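PDB 6ZXU: oxidoreductase, NAD-binding/iron-sulfur cluster-binding protein from Nitratireductor pacificus pht-3B, which acts as a catabolic reductive dehalogenase, holding a cobalamin together with two four-iron, four-sulfur clusters that probably supply its electrons. Local coordinates for residues A[286-291]-A[604-609]; A[392-397]-A[507-512]; A[595-600]-A[611-616]; A[297-302]-A[490-495]. All blocks are in the same frame, centred on the assembly; numbering follows the deposited sequence.

Contact 1 (A[286-291]-A[604-609]); sequences GRYPME and EGRRLA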
loop_
_atom_site.group_PDB
_atom_site.type_symbol
_atom_site.label_atom_id
_atom_site.label_comp_id
_atom_site.label_asym_id
_atom_site.label_seq_id
_atom_site.Cartn_x
_atom_site.Cartn_y
_atom_site.Cartn_z
ATOM N N GLY A 286 -6.588 -15.695 0.183
ATOM C CA GLY A 286 -6.049 -14.562 0.889
ATOM C C GLY A 286 -5.852 -14.887 2.354
ATOM O O GLY A 286 -6.254 -15.928 2.840
ATOM N N ARG A 287 -5.291 -13.946 3.076
ATOM C CA ARG A 287 -5.024 -14.121 4.469
ATOM C C ARG A 287 -6.203 -13.792 5.340
ATOM O O ARG A 287 -6.408 -14.397 6.384
ATOM C CB ARG A 287 -3.801 -13.313 4.868
ATOM C CG ARG A 287 -3.355 -13.646 6.247
ATOM C CD ARG A 287 -1.898 -13.201 6.565
ATOM N NE ARG A 287 -1.812 -11.742 6.526
ATOM C CZ ARG A 287 -2.387 -10.901 7.421
ATOM N NH1 ARG A 287 -3.107 -11.314 8.532
ATOM N NH2 ARG A 287 -2.216 -9.600 7.198
ATOM N N TYR A 288 -7.021 -12.878 4.900
ATOM C CA TYR A 288 -8.124 -12.486 5.754
ATOM C C TYR A 288 -9.364 -13.278 5.320
ATOM O O TYR A 288 -9.560 -13.521 4.124
ATOM C CB TYR A 288 -8.387 -10.992 5.646
ATOM C CG TYR A 288 -7.288 -10.117 6.246
ATOM C CD1 TYR A 288 -7.265 -9.833 7.572
ATOM C CD2 TYR A 288 -6.252 -9.605 5.438
ATOM C CE1 TYR A 288 -6.233 -9.061 8.120
ATOM C CE2 TYR A 288 -5.241 -8.847 5.964
ATOM C CZ TYR A 288 -5.246 -8.562 7.310
ATOM O OH TYR A 288 -4.249 -7.755 7.849
ATOM N N PRO A 289 -10.217 -13.642 6.270
ATOM C CA PRO A 289 -11.378 -14.462 5.979
ATOM C C PRO A 289 -12.590 -13.756 5.323
ATOM O O PRO A 289 -13.695 -13.716 5.864
ATOM C CB PRO A 289 -11.733 -15.012 7.362
ATOM C CG PRO A 289 -11.352 -13.946 8.298
ATOM C CD PRO A 289 -10.137 -13.321 7.710
ATOM N N MET A 290 -12.364 -13.250 4.131
ATOM C CA MET A 290 -13.388 -12.577 3.373
ATOM C C MET A 290 -14.548 -13.492 3.010
ATOM O O MET A 290 -15.621 -13.031 2.738
ATOM C CB MET A 290 -12.785 -11.992 2.087
ATOM C CG MET A 290 -11.951 -10.720 2.268
ATOM S SD MET A 290 -12.849 -9.278 2.995
ATOM C CE MET A 290 -13.883 -8.751 1.652
ATOM N N GLU A 291 -14.331 -14.813 3.001
ATOM C CA GLU A 291 -15.420 -15.763 2.743
ATOM C C GLU A 291 -16.467 -15.790 3.818
ATOM O O GLU A 291 -17.479 -16.379 3.621
ATOM C CB GLU A 291 -14.853 -17.161 2.548
ATOM C CG GLU A 291 -14.303 -17.835 3.792
ATOM C CD GLU A 291 -12.868 -17.486 4.145
ATOM O OE1 GLU A 291 -12.198 -16.639 3.450
ATOM O OE2 GLU A 291 -12.429 -18.034 5.180
ATOM N N GLU A 604 -8.040 -9.473 20.148
ATOM C CA GLU A 604 -9.108 -8.558 20.574
ATOM C C GLU A 604 -9.540 -7.599 19.471
ATOM O O GLU A 604 -10.698 -7.196 19.435
ATOM C CB GLU A 604 -8.773 -7.737 21.838
ATOM C CG GLU A 604 -8.201 -6.399 21.513
ATOM C CD GLU A 604 -8.210 -5.298 22.631
ATOM O OE1 GLU A 604 -8.762 -5.445 23.767
ATOM O OE2 GLU A 604 -7.619 -4.236 22.298
ATOM N N GLY A 605 -8.585 -7.155 18.630
ATOM C CA GLY A 605 -8.898 -6.298 17.554
ATOM C C GLY A 605 -9.812 -6.970 16.551
ATOM O O GLY A 605 -10.820 -6.382 16.141
ATOM N N ARG A 606 -9.535 -8.228 16.215
ATOM C CA ARG A 606 -10.397 -8.946 15.357
ATOM C C ARG A 606 -11.773 -9.140 15.955
ATOM O O ARG A 606 -12.778 -9.082 15.273
ATOM C CB ARG A 606 -9.742 -10.247 14.965
ATOM C CG ARG A 606 -10.573 -11.046 13.956
ATOM C CD ARG A 606 -10.598 -10.324 12.548
ATOM N NE ARG A 606 -9.218 -10.363 12.011
ATOM C CZ ARG A 606 -8.704 -11.398 11.360
ATOM N NH1 ARG A 606 -9.401 -12.524 11.181
ATOM N NH2 ARG A 606 -7.470 -11.315 10.971
ATOM N N ARG A 607 -11.837 -9.381 17.259
ATOM C CA ARG A 607 -13.084 -9.547 17.952
ATOM C C ARG A 607 -13.941 -8.263 17.951
ATOM O O ARG A 607 -15.171 -8.348 17.786
ATOM C CB ARG A 607 -12.839 -10.063 19.385
ATOM C CG ARG A 607 -14.111 -10.325 20.201
ATOM C CD ARG A 607 -15.174 -11.163 19.455
ATOM N NE ARG A 607 -14.614 -12.436 18.976
ATOM C CZ ARG A 607 -14.637 -13.581 19.677
ATOM N NH1 ARG A 607 -15.217 -13.627 20.870
ATOM N NH2 ARG A 607 -14.105 -14.683 19.176
ATOM N N LEU A 608 -13.345 -7.123 18.143
ATOM C CA LEU A 608 -14.090 -5.886 18.074
ATOM C C LEU A 608 -14.695 -5.656 16.715
ATOM O O LEU A 608 -15.855 -5.198 16.600
ATOM C CB LEU A 608 -13.281 -4.727 18.474
ATOM C CG LEU A 608 -12.993 -4.606 19.984
ATOM C CD1 LEU A 608 -11.889 -3.624 20.187
ATOM C CD2 LEU A 608 -14.216 -4.116 20.704
ATOM N N ALA A 609 -13.993 -6.089 15.664
ATOM C CA ALA A 609 -14.588 -6.014 14.323
ATOM C C ALA A 609 -15.711 -7.026 14.137
ATOM O O ALA A 609 -16.731 -6.713 13.555
ATOM C CB ALA A 609 -13.517 -6.244 13.266
#
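Tyr288 and Pro289 receive the guanidinium of Arg606, which reaches out from helix 603-614 to the loop 286-291. The contact between the segments is van der Waals in kind, with no hydrogen bond crossing. Arg606 NH2 lies 3.7 Å from Tyr288 CD1, while Arg606 NH1 lies 3.6 Å from Pro289 CD. Ring and guanidinium planes are 52° apart, an oblique approach that does not amount to a stack. With CG anti to the backbone nitrogen (chi1 -176°) and the chain bent at chi2 and chi3, the arginine carries both terminal nitrogens to the loop.

The polar interactions run to neighbours. Arg606 NH2 forms a salt bridge with Asp601 OD1, and NH1 donates to Gln25 OE1, so each terminal nitrogen has its own acceptor. Arg287 NH1 stands 5.0 Å from Arg606 NH2; the two like charges flank Asp601, whose OD2 makes a long, weak ion pair with Arg287. Inside the loop, Arg287 NH2 makes a weak bond to Tyr288 OH at 2.8 Å, bent to 136°.

Pro289 is the centre of an inverse gamma turn, closed by the bond from Met290 N to Tyr288 O at 2.8 Å. An alanine in place of Arg606 would probably leave Asp601 without this salt bridge and Gln25 OE1 without this donor, and open a gap beside Tyr288 and Pro289.

The chemistry therefore divides by partner: Asp601 and Gln25 hold the charged nitrogens, and the loop supplies carbon for them to rest against.

Contact 2 (A[392-397]-A[507-512]); sequences ADFVGI and NPFIGP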
loop_
_atom_site.group_PDB
_atom_site.type_symbol
_atom_site.label_atom_id
_atom_site.label_comp_id
_atom_site.label_asym_id
_atom_site.label_seq_id
_atom_site.Cartn_x
_atom_site.Cartn_y
_atom_site.Cartn_z
ATOM N N ALA A 392 -0.195 -8.839 -2.690
ATOM C CA ALA A 392 -1.446 -8.129 -2.393
ATOM C C ALA A 392 -2.017 -8.543 -1.048
ATOM O O ALA A 392 -1.852 -9.666 -0.617
ATOM C CB ALA A 392 -2.457 -8.373 -3.516
ATOM N N ASP A 393 -2.699 -7.637 -0.361
ATOM C CA ASP A 393 -3.467 -7.950 0.832
ATOM C C ASP A 393 -4.914 -8.440 0.588
ATOM O O ASP A 393 -5.380 -9.283 1.287
ATOM C CB ASP A 393 -3.456 -6.753 1.795
ATOM C CG ASP A 393 -1.952 -6.437 2.301
ATOM O OD1 ASP A 393 -1.303 -7.394 2.814
ATOM O OD2 ASP A 393 -1.398 -5.323 2.054
ATOM N N PHE A 394 -5.560 -7.929 -0.451
ATOM C CA PHE A 394 -6.852 -8.399 -0.947
ATOM C C PHE A 394 -6.858 -8.393 -2.450
ATOM O O PHE A 394 -6.321 -7.467 -3.085
ATOM C CB PHE A 394 -7.981 -7.502 -0.452
ATOM C CG PHE A 394 -8.182 -7.490 1.035
ATOM C CD1 PHE A 394 -7.390 -6.711 1.850
ATOM C CD2 PHE A 394 -9.079 -8.331 1.633
ATOM C CE1 PHE A 394 -7.513 -6.745 3.231
ATOM C CE2 PHE A 394 -9.209 -8.357 3.024
ATOM C CZ PHE A 394 -8.421 -7.563 3.808
ATOM N N VAL A 395 -7.517 -9.346 -3.041
ATOM C CA VAL A 395 -7.774 -9.405 -4.471
ATOM C C VAL A 395 -9.280 -9.691 -4.714
ATOM O O VAL A 395 -9.865 -10.546 -4.064
ATOM C CB VAL A 395 -6.967 -10.513 -5.219
ATOM C CG1 VAL A 395 -7.185 -10.419 -6.719
ATOM C CG2 VAL A 395 -5.493 -10.456 -4.921
ATOM N N GLY A 396 -9.880 -8.868 -5.547
ATOM C CA GLY A 396 -11.249 -9.070 -5.994
ATOM C C GLY A 396 -11.354 -8.770 -7.474
ATOM O O GLY A 396 -10.564 -8.064 -8.036
ATOM N N ILE A 397 -12.430 -9.213 -8.086
ATOM C CA ILE A 397 -12.665 -9.106 -9.490
ATOM C C ILE A 397 -14.091 -8.688 -9.774
ATOM O O ILE A 397 -15.026 -9.192 -9.122
ATOM C CB ILE A 397 -12.419 -10.505 -10.189
ATOM C CG1 ILE A 397 -11.014 -11.015 -9.848
ATOM C CG2 ILE A 397 -12.595 -10.343 -11.701
ATOM C CD1 ILE A 397 -10.791 -12.457 -10.149
ATOM N N ASN A 507 -12.940 -1.544 4.368
ATOM C CA ASN A 507 -12.837 -2.998 4.359
ATOM C C ASN A 507 -13.040 -3.520 5.780
ATOM O O ASN A 507 -12.616 -2.895 6.745
ATOM C CB ASN A 507 -11.422 -3.410 3.834
ATOM C CG ASN A 507 -11.160 -4.869 3.915
ATOM O OD1 ASN A 507 -10.741 -5.402 4.911
ATOM N ND2 ASN A 507 -11.461 -5.568 2.822
ATOM N N PRO A 508 -13.728 -4.672 5.959
ATOM C CA PRO A 508 -14.034 -5.083 7.317
ATOM C C PRO A 508 -12.823 -5.565 8.142
ATOM O O PRO A 508 -12.917 -5.682 9.369
ATOM C CB PRO A 508 -15.080 -6.172 7.114
ATOM C CG PRO A 508 -14.869 -6.639 5.731
ATOM C CD PRO A 508 -14.419 -5.457 4.946
ATOM N N PHE A 509 -11.684 -5.803 7.527
ATOM C CA PHE A 509 -10.524 -6.311 8.256
ATOM C C PHE A 509 -9.431 -5.238 8.389
ATOM O O PHE A 509 -8.773 -5.236 9.412
ATOM C CB PHE A 509 -9.948 -7.564 7.584
ATOM C CG PHE A 509 -10.926 -8.701 7.550
ATOM C CD1 PHE A 509 -11.188 -9.406 8.687
ATOM C CD2 PHE A 509 -11.683 -8.969 6.429
ATOM C CE1 PHE A 509 -12.140 -10.409 8.693
ATOM C CE2 PHE A 509 -12.601 -10.008 6.394
ATOM C CZ PHE A 509 -12.865 -10.717 7.514
ATOM N N ILE A 510 -9.157 -4.421 7.380
ATOM C CA ILE A 510 -8.071 -3.383 7.460
ATOM C C ILE A 510 -8.682 -1.986 7.511
ATOM O O ILE A 510 -7.959 -1.005 7.439
ATOM C CB ILE A 510 -7.023 -3.527 6.366
ATOM C CG1 ILE A 510 -7.574 -3.234 4.990
ATOM C CG2 ILE A 510 -6.396 -4.895 6.404
ATOM C CD1 ILE A 510 -6.483 -3.066 3.967
ATOM N N GLY A 511 -10.027 -1.902 7.674
ATOM C CA GLY A 511 -10.635 -0.618 7.779
ATOM C C GLY A 511 -10.418 0.218 6.558
ATOM O O GLY A 511 -10.429 -0.276 5.426
ATOM N N PRO A 512 -10.214 1.519 6.739
ATOM C CA PRO A 512 -10.010 2.393 5.593
ATOM C C PRO A 512 -8.501 2.586 5.252
ATOM O O PRO A 512 -8.170 3.451 4.462
ATOM C CB PRO A 512 -10.563 3.728 6.064
ATOM C CG PRO A 512 -10.246 3.723 7.505
ATOM C CD PRO A 512 -10.332 2.271 7.986
#
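An Asx turn headed by Asn507 meets the ring of Phe394, which projects from a classic beta bulge at the start of strand 394-399. This strand lies at the edge of a four-stranded antiparallel sheet; Asp393 and Phe394 both face Leu427 on the adjacent strand. The turn leads into strand 514-521 of the same sheet, where Ser514, Lys515 and Ser516 bind cobalamin.

ND2 of Asn507 stands over one face of the ring, 3.6 Å above its plane and displaced toward the rim. Asn507 OD1 lies past the rim, 3.4 Å from Phe394 CZ. The amide and ring planes are 58° apart, so the two groups are inclined rather than stacked. Asn507 CG is anti to the backbone nitrogen (chi1 174°), which brings ND2 above the aromatic ring.

Two bonds fix the rotation of that amide at its oxygen. Asn507 OD1 accepts from Phe509 N at 2.8 Å, with the donor above the carbonyl plane, and from Ile510 N at 3.1 Å, with the donor tilted only 16° from it. ND2 in turn donates to Leu495 O, so both ends of the buried amide are engaged.

The rim of Phe394 is packed by carbon. Phe509 CB comes within 4.1 Å of Phe394 CZ, and the two aliphatic branches of Ile510 gather around CE1: the CG2 methyl lies at the ring edge, in plane, 3.8 Å from Phe394 CE1.

Contact 3 (A[595-600]-A[611-616]); sequences CPWNRE and LSIKVP. With NA (sodium ion), chain G; SF4 (iron/sulfur cluster), chain D.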
loop_
_atom_site.group_PDB
_atom_site.type_symbol
_atom_site.label_atom_id
_atom_site.label_comp_id
_atom_site.label_asym_id
_atom_site.label_seq_id
_atom_site.Cartn_x
_atom_site.Cartn_y
_atom_site.Cartn_z
ATOM N N CYS A 595 -10.291 6.288 12.297
ATOM C CA CYS A 595 -11.400 5.399 12.191
ATOM C C CYS A 595 -11.343 4.243 13.204
ATOM O O CYS A 595 -10.349 3.583 13.283
ATOM C CB CYS A 595 -11.530 4.882 10.738
ATOM S SG CYS A 595 -13.032 3.924 10.451
ATOM N N PRO A 596 -12.453 3.963 13.920
ATOM C CA PRO A 596 -12.469 2.801 14.802
ATOM C C PRO A 596 -12.114 1.482 14.135
ATOM O O PRO A 596 -11.541 0.606 14.787
ATOM C CB PRO A 596 -13.908 2.747 15.318
ATOM C CG PRO A 596 -14.359 4.139 15.216
ATOM C CD PRO A 596 -13.718 4.692 13.977
ATOM N N TRP A 597 -12.402 1.319 12.872
ATOM C CA TRP A 597 -12.061 0.096 12.125
ATOM C C TRP A 597 -10.579 -0.043 11.796
ATOM O O TRP A 597 -10.150 -1.105 11.331
ATOM C CB TRP A 597 -12.854 0.007 10.840
ATOM C CG TRP A 597 -14.354 -0.151 11.052
ATOM C CD1 TRP A 597 -15.221 0.837 11.237
ATOM C CD2 TRP A 597 -15.109 -1.373 11.026
ATOM N NE1 TRP A 597 -16.494 0.343 11.315
ATOM C CE2 TRP A 597 -16.464 -1.020 11.228
ATOM C CE3 TRP A 597 -14.794 -2.730 10.815
ATOM C CZ2 TRP A 597 -17.473 -1.934 11.201
ATOM C CZ3 TRP A 597 -15.809 -3.649 10.827
ATOM C CH2 TRP A 597 -17.135 -3.253 11.059
ATOM N N ASN A 598 -9.815 1.010 12.007
ATOM C CA ASN A 598 -8.392 0.940 11.917
ATOM C C ASN A 598 -7.864 0.379 13.221
ATOM O O ASN A 598 -7.760 1.107 14.211
ATOM C CB ASN A 598 -7.810 2.341 11.546
ATOM C CG ASN A 598 -6.242 2.352 11.574
ATOM O OD1 ASN A 598 -5.581 1.405 11.170
ATOM N ND2 ASN A 598 -5.686 3.360 12.223
ATOM N N ARG A 599 -7.547 -0.900 13.253
ATOM C CA ARG A 599 -7.156 -1.589 14.475
ATOM C C ARG A 599 -5.996 -2.498 14.273
ATOM O O ARG A 599 -5.721 -2.921 13.161
ATOM C CB ARG A 599 -8.240 -2.560 14.924
ATOM C CG ARG A 599 -9.534 -1.932 15.166
ATOM C CD ARG A 599 -10.414 -2.880 15.931
ATOM N NE ARG A 599 -11.516 -2.110 16.483
ATOM C CZ ARG A 599 -12.679 -2.020 15.872
ATOM N NH1 ARG A 599 -12.865 -2.644 14.736
ATOM N NH2 ARG A 599 -13.656 -1.291 16.432
ATOM N N GLU A 600 -5.355 -2.865 15.407
ATOM C CA GLU A 600 -4.276 -3.814 15.385
ATOM C C GLU A 600 -4.778 -5.221 14.987
ATOM O O GLU A 600 -5.902 -5.610 15.299
ATOM C CB GLU A 600 -3.528 -3.844 16.764
ATOM C CG GLU A 600 -2.099 -4.404 16.604
ATOM C CD GLU A 600 -1.321 -4.576 17.928
ATOM O OE1 GLU A 600 -1.701 -3.972 18.941
ATOM O OE2 GLU A 600 -0.326 -5.337 17.943
ATOM N N LEU A 611 -17.685 -8.204 16.391
ATOM C CA LEU A 611 -18.826 -7.717 17.090
ATOM C C LEU A 611 -19.503 -6.606 16.326
ATOM O O LEU A 611 -20.729 -6.530 16.340
ATOM C CB LEU A 611 -18.445 -7.250 18.510
ATOM C CG LEU A 611 -18.029 -8.261 19.540
ATOM C CD1 LEU A 611 -17.373 -7.612 20.750
ATOM C CD2 LEU A 611 -19.245 -9.051 19.964
ATOM N N SER A 612 -18.722 -5.692 15.734
ATOM C CA SER A 612 -19.304 -4.614 14.958
ATOM C C SER A 612 -20.129 -5.150 13.809
ATOM O O SER A 612 -21.183 -4.640 13.534
ATOM C CB SER A 612 -18.219 -3.686 14.424
ATOM O OG SER A 612 -17.332 -3.224 15.441
ATOM N N ILE A 613 -19.646 -6.208 13.152
ATOM C CA ILE A 613 -20.372 -6.850 12.087
ATOM C C ILE A 613 -21.606 -7.595 12.572
ATOM O O ILE A 613 -22.701 -7.359 12.047
ATOM C CB ILE A 613 -19.432 -7.777 11.301
ATOM C CG1 ILE A 613 -18.324 -6.939 10.670
ATOM C CG2 ILE A 613 -20.187 -8.527 10.233
ATOM C CD1 ILE A 613 -17.251 -7.776 10.091
ATOM N N LYS A 614 -21.463 -8.444 13.591
ATOM C CA LYS A 614 -22.488 -9.397 13.967
ATOM C C LYS A 614 -23.482 -8.906 15.007
ATOM O O LYS A 614 -24.530 -9.519 15.166
ATOM C CB LYS A 614 -21.875 -10.609 14.629
ATOM C CG LYS A 614 -20.744 -11.306 13.889
ATOM C CD LYS A 614 -21.160 -12.169 12.784
ATOM C CE LYS A 614 -19.868 -12.875 12.341
ATOM N NZ LYS A 614 -19.385 -13.747 13.450
ATOM N N VAL A 615 -23.184 -7.857 15.767
ATOM C CA VAL A 615 -24.042 -7.489 16.882
ATOM C C VAL A 615 -24.396 -5.989 16.786
ATOM O O VAL A 615 -23.681 -5.164 17.338
ATOM C CB VAL A 615 -23.326 -7.782 18.248
ATOM C CG1 VAL A 615 -24.251 -7.447 19.418
ATOM C CG2 VAL A 615 -22.870 -9.229 18.362
ATOM N N PRO A 616 -25.459 -5.626 16.084
ATOM C CA PRO A 616 -25.811 -4.218 15.932
ATOM C C PRO A 616 -25.988 -3.422 17.240
ATOM O O PRO A 616 -25.613 -2.224 17.289
ATOM C CB PRO A 616 -27.145 -4.250 15.152
ATOM C CG PRO A 616 -27.066 -5.485 14.361
ATOM C CD PRO A 616 -26.385 -6.466 15.278
HETATM NA NA NA G . -8.546 3.083 15.598
HETATM FE FE1 SF4 D . -15.898 7.677 9.816
HETATM FE FE2 SF4 D . -16.688 6.228 12.084
HETATM FE FE3 SF4 D . -14.913 5.136 10.362
HETATM FE FE4 SF4 D . -17.491 5.430 9.519
HETATM S S1 SF4 D . -16.678 4.186 11.245
HETATM S S2 SF4 D . -15.686 5.954 8.396
HETATM S S3 SF4 D . -17.923 7.363 10.581
HETATM S S4 SF4 D . -14.724 6.999 11.611
HETATM O O HOH W 1 -9.717 1.529 16.856
HETATM O O HOH W 2 -15.532 -1.416 14.298
HETATM O O HOH W 3 -9.720 4.876 16.357
HETATM O O HOH W 4 -6.482 4.446 15.610
#
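Trp597 bridges an iron-sulfur cluster and the last turn of helix 603-614, where it meets Ser612 and Ile613. At its root, CB packs on Gly511 CA. With CG anti to the carbonyl carbon (chi1 -65°), the indole extends from the loop between cluster and helix. On the pyrrole side, Trp597 CD1 lies 3.7 Å from cluster sulfur S1, at the ring edge in plane; NE1 is nearly as close. On the other flank CE3 faces Pro508 O. At the far end, Trp597 CH2 approaches Ser612 CB obliquely at 3.6 Å and Ile613 CG1, edge-on, at 3.9 Å.

One indole face carries a water 3.2 Å above its plane, over the centre. This water accepts from Arg599 NH2 and donates to Ser612 OG, each at 2.8 Å, joining loop to helix; Ser612 OG is also bonded to Leu608 O. An alanine at Trp597 would probably open a gap between cluster and helix and leave the bridging water without its floor.

Trp597 is the third residue of a type I turn from Cys595 to Asn598, closed by Asn598 N to Cys595 O. Cys595 SG binds iron FE3 at 2.2 Å, while the carbonyl oxygens of Cys595 and Asn598 join three waters around the sodium ion. Such a Cys-Pro pair, supplying the remote ligand to a cluster also held by Cys539, Cys542 and Cys545, is characteristic of ferredoxin-type dicluster domains.

Contact 4 (A[297-302]-A[490-495]); sequences DEPTTL and ILMAGL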
loop_
_atom_site.group_PDB
_atom_site.type_symbol
_atom_site.label_atom_id
_atom_site.label_comp_id
_atom_site.label_asym_id
_atom_site.label_seq_id
_atom_site.Cartn_x
_atom_site.Cartn_y
_atom_site.Cartn_z
ATOM N N ASP A 297 -26.027 -9.173 -4.082
ATOM C CA ASP A 297 -25.886 -8.914 -5.514
ATOM C C ASP A 297 -25.730 -7.450 -5.880
ATOM O O ASP A 297 -25.065 -7.135 -6.834
ATOM C CB ASP A 297 -27.071 -9.576 -6.241
ATOM C CG ASP A 297 -26.913 -11.157 -6.264
ATOM O OD1 ASP A 297 -27.399 -11.787 -5.304
ATOM O OD2 ASP A 297 -26.201 -11.747 -7.162
ATOM N N GLU A 298 -26.334 -6.552 -5.105
ATOM C CA GLU A 298 -26.271 -5.116 -5.353
ATOM C C GLU A 298 -25.572 -4.519 -4.102
ATOM O O GLU A 298 -25.781 -5.035 -2.979
ATOM C CB GLU A 298 -27.712 -4.448 -5.526
ATOM C CG GLU A 298 -28.537 -4.814 -6.794
ATOM N N PRO A 299 -24.836 -3.406 -4.262
ATOM C CA PRO A 299 -24.228 -2.791 -3.094
ATOM C C PRO A 299 -25.240 -2.333 -2.052
ATOM O O PRO A 299 -26.416 -2.219 -2.348
ATOM C CB PRO A 299 -23.540 -1.614 -3.651
ATOM C CG PRO A 299 -23.444 -1.858 -5.103
ATOM C CD PRO A 299 -24.634 -2.620 -5.484
ATOM N N THR A 300 -24.755 -2.072 -0.841
ATOM C CA THR A 300 -25.606 -1.653 0.279
ATOM C C THR A 300 -26.078 -0.192 0.123
ATOM O O THR A 300 -26.816 0.304 0.935
ATOM C CB THR A 300 -24.889 -1.811 1.621
ATOM O OG1 THR A 300 -23.672 -1.007 1.605
ATOM C CG2 THR A 300 -24.513 -3.294 1.873
ATOM N N THR A 301 -25.576 0.495 -0.881
ATOM C CA THR A 301 -25.943 1.856 -1.128
ATOM C C THR A 301 -26.453 1.925 -2.558
ATOM O O THR A 301 -25.991 1.138 -3.413
ATOM C CB THR A 301 -24.721 2.824 -0.944
ATOM O OG1 THR A 301 -23.523 2.311 -1.600
ATOM C CG2 THR A 301 -24.425 3.023 0.496
ATOM N N LEU A 302 -27.333 2.865 -2.833
ATOM C CA LEU A 302 -27.949 2.952 -4.162
ATOM C C LEU A 302 -26.997 3.326 -5.294
ATOM O O LEU A 302 -26.224 4.253 -5.177
ATOM C CB LEU A 302 -29.070 3.965 -4.108
ATOM C CG LEU A 302 -30.015 4.096 -5.285
ATOM C CD1 LEU A 302 -30.723 2.788 -5.604
ATOM C CD2 LEU A 302 -31.005 5.191 -4.901
ATOM N N ILE A 490 -13.704 -1.053 -6.472
ATOM C CA ILE A 490 -13.544 -1.566 -5.096
ATOM C C ILE A 490 -14.924 -2.005 -4.557
ATOM O O ILE A 490 -15.046 -3.069 -3.960
ATOM C CB ILE A 490 -12.909 -0.539 -4.146
ATOM C CG1 ILE A 490 -11.503 -0.181 -4.633
ATOM C CG2 ILE A 490 -12.835 -1.065 -2.741
ATOM C CD1 ILE A 490 -11.024 1.120 -4.000
ATOM N N LEU A 491 -15.955 -1.190 -4.813
ATOM C CA LEU A 491 -17.316 -1.522 -4.332
ATOM C C LEU A 491 -17.868 -2.774 -5.029
ATOM O O LEU A 491 -18.334 -3.675 -4.353
ATOM C CB LEU A 491 -18.229 -0.393 -4.584
ATOM C CG LEU A 491 -19.619 -0.620 -4.047
ATOM C CD1 LEU A 491 -19.692 -0.523 -2.528
ATOM C CD2 LEU A 491 -20.555 0.406 -4.676
ATOM N N MET A 492 -17.821 -2.802 -6.338
ATOM C CA MET A 492 -18.374 -3.946 -7.129
ATOM C C MET A 492 -17.604 -5.246 -6.970
ATOM O O MET A 492 -18.173 -6.314 -7.006
ATOM C CB MET A 492 -18.473 -3.617 -8.589
ATOM C CG MET A 492 -19.542 -2.567 -8.953
ATOM S SD MET A 492 -21.156 -2.962 -8.175
ATOM C CE MET A 492 -21.572 -1.219 -8.047
ATOM N N ALA A 493 -16.307 -5.163 -6.692
ATOM C CA ALA A 493 -15.453 -6.344 -6.384
ATOM C C ALA A 493 -15.598 -6.846 -4.984
ATOM O O ALA A 493 -15.000 -7.850 -4.648
ATOM C CB ALA A 493 -13.996 -6.020 -6.704
ATOM N N GLY A 494 -16.467 -6.222 -4.149
ATOM C CA GLY A 494 -16.723 -6.689 -2.837
ATOM C C GLY A 494 -15.510 -6.591 -1.917
ATOM O O GLY A 494 -15.349 -7.409 -1.036
ATOM N N LEU A 495 -14.780 -5.482 -2.014
ATOM C CA LEU A 495 -13.610 -5.255 -1.096
ATOM C C LEU A 495 -13.859 -4.187 -0.070
ATOM O O LEU A 495 -13.111 -4.114 0.885
ATOM C CB LEU A 495 -12.344 -4.972 -1.889
ATOM C CG LEU A 495 -11.853 -6.083 -2.801
ATOM C CD1 LEU A 495 -10.700 -5.606 -3.595
ATOM C CD2 LEU A 495 -11.553 -7.344 -2.091
#
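Pro299 sets its ring against Leu491 and Met492, at the C-terminal end of helix 486-492, which closes in a Schellman motif beside the cobalamin. The first shell is entirely apolar. Pro299 CG lies 3.5 Å from the Met492 CE methyl and 3.7 Å from Leu491 CD2, while Pro299 CB touches the same CD2 methyl. The proline and leucine side chains cross at about a right angle, whereas the methionine lies oblique to the ring and brings SD to 4.0 Å from CG of Pro299.

Leu491 directs its CB toward the loop, and CG, anti to the backbone nitrogen (chi1 -177°), carries CD2 to Pro299. Met492 starts off to one side, and the bends at chi2 and chi3 turn its methyl back onto Pro299.

In the next shell, Leu491 belongs to the cobalamin pocket together with Ile490; both touch the cofactor, and Leu491 is thus shared between the proline and the pocket. Met492 also rests on Cys398 of strand 394-399 and on Met404. The loop is held on its own side by polar anchors: Asp297 OD1 makes a salt bridge with Arg529, Thr300 OG1 bonds to Glu497, and Leu302 N donates to Glu566.

The helix end lies further out. Gly494 takes a positive phi of 66°, and two bonds run back into the last turn: Gly494 N to Leu491 O at 3.2 Å, and Leu495 N to Ile490 O at 3.1 Å.

Contacts 1 and 2 each touch all the others; only contacts 3 and 4 stay apart, their nearest atoms about 10 Å from each other. The centre of contact 2 lies 11 Å from that of contact 1, 13 Å from contact 4 and 15 Å from contact 3. Tyr288 of contact 1 packs against Phe394, Ala493 of contact 4 against Gly396, Pro512 against Cys595 of contact 3, and Met290 of contact 1 against Gly494. Contacts 1 and 3 share helix 603-614. Along the chain, contact 1 spans contacts 2 and 4, whose segments interleave, and contact 3 opens after both have closed. Contacts 1, 2 and 4 thus join chain-distant pieces around the cobalamin region, whereas contact 3 is local, beside a cluster.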